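Local coordinates for protein oligogalacturonate lyase (PDB 3PE7) that cleaves oligogalacturonates, short fragments of pectin, by beta-elimination in the cytoplasm and carries manganese on its seven-bladed beta-propeller, at residues G58-Y63 with V344-R349; S281-S286 with G330-V335; A132-T137 with R196-S201. All coordinates share one frame; numbering follows the deposited sequence.

Contact 1: G58-Y63 with V344-R349; sequences GPWNYY and VFEGDR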
loop_
_atom_site.group_PDB
_atom_site.type_symbol
_atom_site.label_atom_id
_atom_site.label_comp_id
_atom_site.label_asym_id
_atom_site.label_seq_id
_atom_site.Cartn_x
_atom_site.Cartn_y
_atom_site.Cartn_z
ATOM N N GLY A 58 12.694 -2.989 -19.852
ATOM C CA GLY A 58 13.899 -3.602 -19.248
ATOM C C GLY A 58 13.848 -3.531 -17.732
ATOM O O GLY A 58 13.644 -4.560 -17.072
ATOM N N PRO A 59 13.993 -2.314 -17.176
ATOM C CA PRO A 59 13.791 -2.195 -15.735
ATOM C C PRO A 59 12.302 -2.098 -15.415
ATOM O O PRO A 59 11.480 -2.233 -16.303
ATOM C CB PRO A 59 14.495 -0.893 -15.368
ATOM C CG PRO A 59 14.549 -0.095 -16.629
ATOM C CD PRO A 59 14.288 -1.016 -17.817
ATOM N N TRP A 60 11.976 -1.928 -14.141
ATOM C CA TRP A 60 10.576 -1.726 -13.735
ATOM C C TRP A 60 10.260 -0.237 -13.732
ATOM O O TRP A 60 10.913 0.547 -13.030
ATOM C CB TRP A 60 10.345 -2.324 -12.343
ATOM C CG TRP A 60 10.633 -3.816 -12.243
ATOM C CD1 TRP A 60 11.164 -4.636 -13.221
ATOM C CD2 TRP A 60 10.421 -4.648 -11.103
ATOM N NE1 TRP A 60 11.273 -5.931 -12.740
ATOM C CE2 TRP A 60 10.842 -5.956 -11.440
ATOM C CE3 TRP A 60 9.918 -4.419 -9.816
ATOM C CZ2 TRP A 60 10.769 -7.028 -10.533
ATOM C CZ3 TRP A 60 9.863 -5.467 -8.921
ATOM C CH2 TRP A 60 10.293 -6.757 -9.275
ATOM N N ASN A 61 9.254 0.144 -14.519
ATOM C CA ASN A 61 8.847 1.545 -14.661
ATOM C C ASN A 61 7.339 1.684 -14.503
ATOM O O ASN A 61 6.618 0.684 -14.480
ATOM C CB ASN A 61 9.216 2.056 -16.048
ATOM C CG ASN A 61 10.724 2.080 -16.284
ATOM O OD1 ASN A 61 11.472 2.813 -15.605
ATOM N ND2 ASN A 61 11.164 1.325 -17.256
ATOM N N TYR A 62 6.861 2.928 -14.367
ATOM C CA TYR A 62 5.411 3.150 -14.316
ATOM C C TYR A 62 4.750 3.212 -15.679
ATOM O O TYR A 62 5.330 3.737 -16.640
ATOM C CB TYR A 62 5.090 4.439 -13.543
ATOM C CG TYR A 62 5.230 4.293 -12.055
ATOM C CD1 TYR A 62 4.229 3.667 -11.305
ATOM C CD2 TYR A 62 6.351 4.787 -11.388
ATOM C CE1 TYR A 62 4.343 3.534 -9.916
ATOM C CE2 TYR A 62 6.469 4.659 -10.016
ATOM C CZ TYR A 62 5.469 4.051 -9.294
ATOM O OH TYR A 62 5.627 3.921 -7.941
ATOM N N TYR A 63 3.517 2.690 -15.735
ATOM C CA TYR A 63 2.666 2.713 -16.915
ATOM C C TYR A 63 1.270 3.148 -16.525
ATOM O O TYR A 63 0.862 2.943 -15.388
ATOM C CB TYR A 63 2.588 1.315 -17.548
ATOM C CG TYR A 63 3.895 0.883 -18.142
ATOM C CD1 TYR A 63 4.126 0.980 -19.515
ATOM C CD2 TYR A 63 4.917 0.392 -17.330
ATOM C CE1 TYR A 63 5.369 0.616 -20.062
ATOM C CE2 TYR A 63 6.154 0.033 -17.863
ATOM C CZ TYR A 63 6.362 0.135 -19.232
ATOM O OH TYR A 63 7.585 -0.223 -19.757
ATOM N N VAL A 344 10.233 -14.266 -4.331
ATOM C CA VAL A 344 10.937 -13.042 -4.656
ATOM C C VAL A 344 11.242 -13.003 -6.157
ATOM O O VAL A 344 11.710 -13.999 -6.733
ATOM C CB VAL A 344 12.241 -12.959 -3.831
ATOM C CG1 VAL A 344 13.110 -11.765 -4.265
ATOM C CG2 VAL A 344 11.907 -12.905 -2.338
ATOM N N PHE A 345 10.948 -11.884 -6.814
ATOM C CA PHE A 345 11.462 -11.682 -8.167
ATOM C C PHE A 345 12.401 -10.483 -8.150
ATOM O O PHE A 345 12.053 -9.424 -7.621
ATOM C CB PHE A 345 10.335 -11.413 -9.185
ATOM C CG PHE A 345 9.567 -12.634 -9.602
ATOM C CD1 PHE A 345 9.730 -13.177 -10.891
ATOM C CD2 PHE A 345 8.661 -13.231 -8.731
ATOM C CE1 PHE A 345 9.005 -14.295 -11.290
ATOM C CE2 PHE A 345 7.916 -14.357 -9.133
ATOM C CZ PHE A 345 8.093 -14.886 -10.398
ATOM N N GLU A 346 13.580 -10.656 -8.750
ATOM C CA GLU A 346 14.605 -9.598 -8.857
ATOM C C GLU A 346 14.864 -8.861 -7.529
ATOM O O GLU A 346 14.980 -7.617 -7.474
ATOM C CB GLU A 346 14.277 -8.621 -10.011
ATOM C CG GLU A 346 14.173 -9.286 -11.395
ATOM C CD GLU A 346 13.892 -8.306 -12.495
ATOM O OE1 GLU A 346 14.720 -7.393 -12.703
ATOM O OE2 GLU A 346 12.848 -8.441 -13.165
ATOM N N GLY A 347 14.967 -9.644 -6.464
ATOM C CA GLY A 347 15.312 -9.116 -5.143
ATOM C C GLY A 347 14.170 -8.452 -4.392
ATOM O O GLY A 347 14.330 -8.063 -3.241
ATOM N N ASP A 348 13.011 -8.328 -5.042
ATOM C CA ASP A 348 11.909 -7.591 -4.459
ATOM C C ASP A 348 10.933 -8.486 -3.690
ATOM O O ASP A 348 10.301 -9.391 -4.259
ATOM C CB ASP A 348 11.176 -6.790 -5.531
ATOM C CG ASP A 348 10.303 -5.732 -4.932
ATOM O OD1 ASP A 348 9.265 -6.119 -4.346
ATOM O OD2 ASP A 348 10.653 -4.535 -5.032
ATOM N N ARG A 349 10.796 -8.197 -2.402
ATOM C CA ARG A 349 10.006 -9.030 -1.505
ATOM C C ARG A 349 8.538 -8.626 -1.460
ATOM O O ARG A 349 7.776 -9.228 -0.706
ATOM C CB ARG A 349 10.565 -8.976 -0.072
ATOM C CG ARG A 349 12.086 -9.107 0.064
ATOM C CD ARG A 349 12.582 -10.360 -0.551
ATOM N NE ARG A 349 13.997 -10.621 -0.286
ATOM C CZ ARG A 349 14.446 -11.605 0.487
ATOM N NH1 ARG A 349 13.593 -12.433 1.090
ATOM N NH2 ARG A 349 15.755 -11.770 0.647
HETATM O O HOH W 1 12.643 -7.531 -15.769
#
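Trp60, just ahead of strand 61-66 of this seven-bladed beta-propeller, extends its indole to the loop 344-349, which leads into the manganese-binding part of the chain. One direct hydrogen bond joins the two segments, from NE1 of Trp60 to OE2 of Glu346 at 3.0 Å. It is bent, 144° at the hydrogen, and enters well above the carboxylate plane, which stands nearly upright to the indole. A water 2.8 Å from OE2 of Glu346 probably donates to it, and may bond weakly to Gly58 O.

The remaining contacts are van der Waals. A type I' turn from Phe345 to Asp348, closed by the bond from Asp348 N to Phe345 O, gathers the partners. The six-membered ring of Trp60 meets the carbonyl O of Phe345, 3.6 Å from CH2 of Trp60, and CB of Asp348, both oblique to the ring, while Val351 and Ala55 add further contacts to the indole.

OD1 of Asp348 accepts from the backbone N of Gln350, whose side chain is a manganese ligand. The backbone of the turn points CB of Asp348 at the indole, 3.8 Å from CH2 of Trp60.

Contact 2: S281-S286 with G330-V335; sequences SMPACS and GTQHRV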
loop_
_atom_site.group_PDB
_atom_site.type_symbol
_atom_site.label_atom_id
_atom_site.label_comp_id
_atom_site.label_asym_id
_atom_site.label_seq_id
_atom_site.Cartn_x
_atom_site.Cartn_y
_atom_site.Cartn_z
ATOM N N SER A 281 -13.933 -11.652 13.226
ATOM C CA SER A 281 -12.793 -12.538 13.091
ATOM C C SER A 281 -12.475 -12.611 11.596
ATOM O O SER A 281 -13.312 -12.252 10.764
ATOM C CB SER A 281 -13.139 -13.922 13.643
ATOM O OG SER A 281 -14.256 -14.443 12.949
ATOM N N MET A 282 -11.264 -13.042 11.246
ATOM C CA MET A 282 -10.890 -13.192 9.842
ATOM C C MET A 282 -9.900 -14.355 9.690
ATOM O O MET A 282 -9.206 -14.695 10.648
ATOM C CB MET A 282 -10.243 -11.895 9.328
ATOM C CG MET A 282 -8.935 -11.573 10.016
ATOM S SD MET A 282 -8.094 -10.091 9.428
ATOM C CE MET A 282 -8.035 -10.308 7.650
ATOM N N PRO A 283 -9.822 -14.953 8.491
ATOM C CA PRO A 283 -8.702 -15.846 8.236
ATOM C C PRO A 283 -7.403 -15.052 8.221
ATOM O O PRO A 283 -7.412 -13.831 7.989
ATOM C CB PRO A 283 -8.968 -16.392 6.820
ATOM C CG PRO A 283 -10.255 -15.879 6.399
ATOM C CD PRO A 283 -10.632 -14.724 7.281
ATOM N N ALA A 284 -6.293 -15.737 8.462
ATOM C CA ALA A 284 -4.976 -15.096 8.424
ATOM C C ALA A 284 -4.711 -14.567 7.021
ATOM O O ALA A 284 -4.638 -15.346 6.067
ATOM C CB ALA A 284 -3.895 -16.088 8.817
ATOM N N CYS A 285 -4.579 -13.245 6.917
ATOM C CA CYS A 285 -4.269 -12.577 5.658
ATOM C C CYS A 285 -3.010 -11.727 5.796
ATOM O O CYS A 285 -2.625 -11.356 6.903
ATOM C CB CYS A 285 -5.449 -11.693 5.236
ATOM S SG CYS A 285 -6.926 -12.599 4.732
ATOM N N SER A 286 -2.377 -11.414 4.671
ATOM C CA SER A 286 -1.100 -10.707 4.686
ATOM C C SER A 286 -1.268 -9.196 4.655
ATOM O O SER A 286 -0.352 -8.474 4.995
ATOM C CB SER A 286 -0.235 -11.185 3.516
ATOM O OG SER A 286 0.227 -12.515 3.786
ATOM N N GLY A 330 -21.775 -8.415 8.559
ATOM C CA GLY A 330 -20.923 -9.304 9.324
ATOM C C GLY A 330 -20.602 -10.599 8.594
ATOM O O GLY A 330 -20.169 -11.568 9.219
ATOM N N THR A 331 -20.794 -10.626 7.278
ATOM C CA THR A 331 -20.529 -11.847 6.501
ATOM C C THR A 331 -19.150 -11.847 5.824
ATOM O O THR A 331 -18.573 -10.799 5.554
ATOM C CB THR A 331 -21.601 -12.095 5.441
ATOM O OG1 THR A 331 -21.719 -10.947 4.604
ATOM C CG2 THR A 331 -22.962 -12.401 6.099
ATOM N N GLN A 332 -18.642 -13.047 5.571
ATOM C CA GLN A 332 -17.319 -13.253 4.963
ATOM C C GLN A 332 -17.487 -14.057 3.682
ATOM O O GLN A 332 -18.279 -15.014 3.641
ATOM C CB GLN A 332 -16.425 -14.011 5.936
ATOM C CG GLN A 332 -15.037 -14.352 5.430
ATOM C CD GLN A 332 -14.245 -15.168 6.442
ATOM O OE1 GLN A 332 -13.998 -14.717 7.564
ATOM N NE2 GLN A 332 -13.860 -16.381 6.053
ATOM N N HIS A 333 -16.717 -13.697 2.656
ATOM C CA HIS A 333 -16.904 -14.245 1.309
ATOM C C HIS A 333 -15.581 -14.624 0.682
ATOM O O HIS A 333 -14.690 -13.791 0.539
ATOM C CB HIS A 333 -17.631 -13.219 0.432
ATOM C CG HIS A 333 -18.926 -12.771 1.026
ATOM N ND1 HIS A 333 -20.123 -13.396 0.747
ATOM C CD2 HIS A 333 -19.199 -11.816 1.943
ATOM C CE1 HIS A 333 -21.084 -12.824 1.451
ATOM N NE2 HIS A 333 -20.548 -11.870 2.194
ATOM N N ARG A 334 -15.448 -15.901 0.334
ATOM C CA ARG A 334 -14.275 -16.368 -0.374
ATOM C C ARG A 334 -14.546 -16.108 -1.858
ATOM O O ARG A 334 -15.294 -16.849 -2.500
ATOM C CB ARG A 334 -14.064 -17.847 -0.064
ATOM C CG ARG A 334 -12.773 -18.409 -0.551
ATOM C CD ARG A 334 -12.521 -19.749 0.108
ATOM N NE ARG A 334 -13.277 -20.821 -0.526
ATOM C CZ ARG A 334 -13.188 -22.105 -0.166
ATOM N NH1 ARG A 334 -12.376 -22.480 0.829
ATOM N NH2 ARG A 334 -13.909 -23.022 -0.804
ATOM N N VAL A 335 -13.966 -15.039 -2.405
ATOM C CA VAL A 335 -14.440 -14.536 -3.691
ATOM C C VAL A 335 -13.685 -15.073 -4.910
ATOM O O VAL A 335 -14.260 -15.253 -5.994
ATOM C CB VAL A 335 -14.538 -12.985 -3.700
ATOM C CG1 VAL A 335 -15.567 -12.517 -2.657
ATOM C CG2 VAL A 335 -13.200 -12.345 -3.434
HETATM O O HOH W 2 -15.289 -12.838 9.004
HETATM O O HOH W 3 -13.531 -15.596 10.192
#
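Gln332 reaches across from strand 331-337 and sets its terminal amide against the ring of Pro283, the two side chains approaching from opposite directions. The closest touch is from OE1 of Gln332 to CD of Pro283, 3.4 Å, and on the other limb of the amide NE2 of Gln332 lies 3.7 Å from CG of Pro283. Both limbs thus rest on the CG-CD side of the proline ring. Gln332 spans the gap because its chain is fully stretched, with CG anti to the backbone N (chi1 178°) and chi2 also near 180°.

No direct hydrogen bond links the segments; two waters do that work, and both donate to OE1 of Gln332. One, 2.7 Å from this OE1, also donates to the carbonyl O of Ser281. The second, 2.8 Å from OE1 of Gln332, lies 3.1 Å from OG of Ser281. The amide oxygen is therefore held by two water bonds while the amide group packs on the proline ring.

Further out, side chains of strand 321-326 touch both partners: Tyr323 touches Pro283, and Phe325 touches Gln332 and Met282. Backbone hydrogen bonds of Met282 with Arg264 and of His333 with Val324 tie each segment into its own sheet. The contact therefore bridges two neighbouring blades of the beta-propeller through the last strand of each, 276-285 and 331-337, by side chains and water, without backbone pairing between them.

Contact 3: A132-T137 with R196-S201; sequences ANSDCT and RPYDDS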
loop_
_atom_site.group_PDB
_atom_site.type_symbol
_atom_site.label_atom_id
_atom_site.label_comp_id
_atom_site.label_asym_id
_atom_site.label_seq_id
_atom_site.Cartn_x
_atom_site.Cartn_y
_atom_site.Cartn_z
ATOM N N ALA A 132 0.486 11.326 0.715
ATOM C CA ALA A 132 -0.057 12.685 0.626
ATOM C C ALA A 132 -1.265 12.882 1.522
ATOM O O ALA A 132 -1.938 11.930 1.915
ATOM C CB ALA A 132 -0.413 13.025 -0.819
ATOM N N ASN A 133 -1.531 14.146 1.846
ATOM C CA ASN A 133 -2.818 14.524 2.414
ATOM C C ASN A 133 -3.920 14.476 1.338
ATOM O O ASN A 133 -3.636 14.344 0.149
ATOM C CB ASN A 133 -2.706 15.913 3.068
ATOM C CG ASN A 133 -2.444 17.033 2.058
ATOM O OD1 ASN A 133 -1.948 16.805 0.966
ATOM N ND2 ASN A 133 -2.801 18.256 2.435
ATOM N N SER A 134 -5.182 14.551 1.751
ATOM C CA SER A 134 -6.278 14.418 0.792
ATOM C C SER A 134 -6.251 15.494 -0.291
ATOM O O SER A 134 -6.567 15.223 -1.453
ATOM C CB SER A 134 -7.620 14.427 1.519
ATOM O OG SER A 134 -7.752 13.276 2.335
ATOM N N ASP A 135 -5.852 16.711 0.103
ATOM C CA ASP A 135 -5.735 17.832 -0.819
ATOM C C ASP A 135 -4.557 17.726 -1.808
ATOM O O ASP A 135 -4.493 18.469 -2.797
ATOM C CB ASP A 135 -5.677 19.152 -0.037
ATOM C CG ASP A 135 -7.033 19.554 0.534
ATOM O OD1 ASP A 135 -8.070 19.097 0.007
ATOM O OD2 ASP A 135 -7.058 20.337 1.507
ATOM N N CYS A 136 -3.642 16.800 -1.525
ATOM C CA CYS A 136 -2.406 16.592 -2.298
ATOM C C CYS A 136 -1.593 17.893 -2.364
ATOM O O CYS A 136 -1.202 18.346 -3.446
ATOM C CB CYS A 136 -2.698 15.998 -3.682
ATOM S SG CYS A 136 -1.278 15.137 -4.408
ATOM N N THR A 137 -1.376 18.480 -1.186
ATOM C CA THR A 137 -0.549 19.678 -1.047
ATOM C C THR A 137 0.651 19.450 -0.138
ATOM O O THR A 137 1.587 20.275 -0.119
ATOM C CB THR A 137 -1.372 20.888 -0.512
ATOM O OG1 THR A 137 -1.951 20.566 0.768
ATOM C CG2 THR A 137 -2.439 21.301 -1.503
ATOM N N ARG A 196 -4.270 11.361 8.044
ATOM C CA ARG A 196 -5.685 10.997 8.120
ATOM C C ARG A 196 -6.411 11.670 6.952
ATOM O O ARG A 196 -6.311 12.889 6.794
ATOM C CB ARG A 196 -6.299 11.474 9.435
ATOM C CG ARG A 196 -7.790 11.099 9.568
ATOM C CD ARG A 196 -8.326 11.502 10.951
ATOM N NE ARG A 196 -9.738 11.131 11.128
ATOM C CZ ARG A 196 -10.506 11.620 12.107
ATOM N NH1 ARG A 196 -11.763 11.224 12.240
ATOM N NH2 ARG A 196 -10.005 12.518 12.959
ATOM N N PRO A 197 -7.131 10.885 6.117
ATOM C CA PRO A 197 -7.895 11.529 5.054
ATOM C C PRO A 197 -8.818 12.628 5.611
ATOM O O PRO A 197 -9.513 12.406 6.606
ATOM C CB PRO A 197 -8.716 10.378 4.466
ATOM C CG PRO A 197 -7.878 9.164 4.683
ATOM C CD PRO A 197 -7.226 9.414 6.041
ATOM N N TYR A 198 -8.790 13.795 4.965
ATOM C CA TYR A 198 -9.651 14.964 5.298
ATOM C C TYR A 198 -9.393 15.575 6.666
ATOM O O TYR A 198 -10.199 16.390 7.159
ATOM C CB TYR A 198 -11.149 14.618 5.091
ATOM C CG TYR A 198 -11.363 13.922 3.766
ATOM C CD1 TYR A 198 -11.286 14.623 2.570
ATOM C CD2 TYR A 198 -11.573 12.545 3.707
ATOM C CE1 TYR A 198 -11.447 13.973 1.352
ATOM C CE2 TYR A 198 -11.722 11.888 2.505
ATOM C CZ TYR A 198 -11.659 12.593 1.334
ATOM O OH TYR A 198 -11.826 11.940 0.134
ATOM N N ASP A 199 -8.270 15.199 7.285
ATOM C CA ASP A 199 -7.860 15.788 8.571
ATOM C C ASP A 199 -6.331 15.900 8.639
ATOM O O ASP A 199 -5.656 15.040 9.201
ATOM C CB ASP A 199 -8.415 14.970 9.746
ATOM C CG ASP A 199 -7.967 15.490 11.110
ATOM O OD1 ASP A 199 -7.643 16.696 11.223
ATOM O OD2 ASP A 199 -7.961 14.692 12.077
ATOM N N ASP A 200 -5.801 16.962 8.050
ATOM C CA ASP A 200 -4.349 17.204 8.086
ATOM C C ASP A 200 -3.763 17.336 9.482
ATOM O O ASP A 200 -2.553 17.191 9.646
ATOM C CB ASP A 200 -3.975 18.444 7.270
ATOM C CG ASP A 200 -4.257 18.284 5.800
ATOM O OD1 ASP A 200 -3.874 19.204 5.066
ATOM O OD2 ASP A 200 -4.854 17.266 5.365
ATOM N N SER A 201 -4.602 17.601 10.485
ATOM C CA SER A 201 -4.128 17.749 11.851
ATOM C C SER A 201 -3.733 16.407 12.498
ATOM O O SER A 201 -3.103 16.398 13.556
ATOM C CB SER A 201 -5.177 18.474 12.705
ATOM O OG SER A 201 -5.269 19.863 12.354
HETATM O O HOH W 4 -5.371 14.590 4.769
HETATM O O HOH W 5 -6.118 17.526 2.924
HETATM O O HOH W 6 -5.279 20.863 3.396
#
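Asn133 ND2 donates to OD1 of Asp200 at 3.0 Å along a nearly straight path of 165°, the acceptor lying in the amide plane and the donor coming to the syn side of the carboxylate, tilted out of its plane. The other N-H of ND2 goes to OG1 of Thr137, again close to the amide plane, and OD1 of Asn133 accepts from Thr137 N on a lone pair. These bonds fix the rotation of the amide, whose CG sits between the backbone N and the carbonyl carbon (chi1 66°). The carboxylate of Asp200 has a second partner in Lys138, which forms a salt bridge with OD1 and probably offsets the like charge of Asp135.

The second direct bond runs from the backbone N of Tyr198 to OG of Ser134, 2.9 Å and bent to 143°. Waters fill in between: one accepts from Ser134 N and donates to Arg196 O and to OD2 of Asp200, a second joins Asp135 N to that OD2, and a third donates to OD2 of Asp135 and OD1 of Asp200.

Packing centres on Ser134, whose OG lies 3.2 Å from CA of Pro197. The same OG sits 3.7 Å above the Tyr198 ring plane, over its centre, and CB of Ser134 makes a CH-pi contact with the same face, 4.2 Å from the centroid. Tyr198 OH is bonded to Tyr292.

Each segment contains a beta turn, type I at Asn133-Cys136 between strands 124-132 and 138-145 and type II at Arg196-Asp199 between strands 190-196 and 202-207, so the contact joins the first hairpins of two successive propeller blades.

Contacts 1 and 3 are surface contacts and contact 2 is partly buried; their centres lie about 29 to 30 Å apart, and no two contacts touch. Each joins different elements. Contact 3 sets two hairpin turns against each other, contact 2 the last strands of two sheets, and contact 1 the lead-in to a strand against a distant loop. Contact 3 has two direct hydrogen bonds and three bridging waters; contact 1 has a single direct indole-to-carboxylate bond, and contact 2 has water-bridged hydrogen bonds only, beside amide-on-proline packing. Contacts 1 and 3 lie on opposite sides of the chain's centre, and contact 1 approaches the manganese site more closely than contact 2.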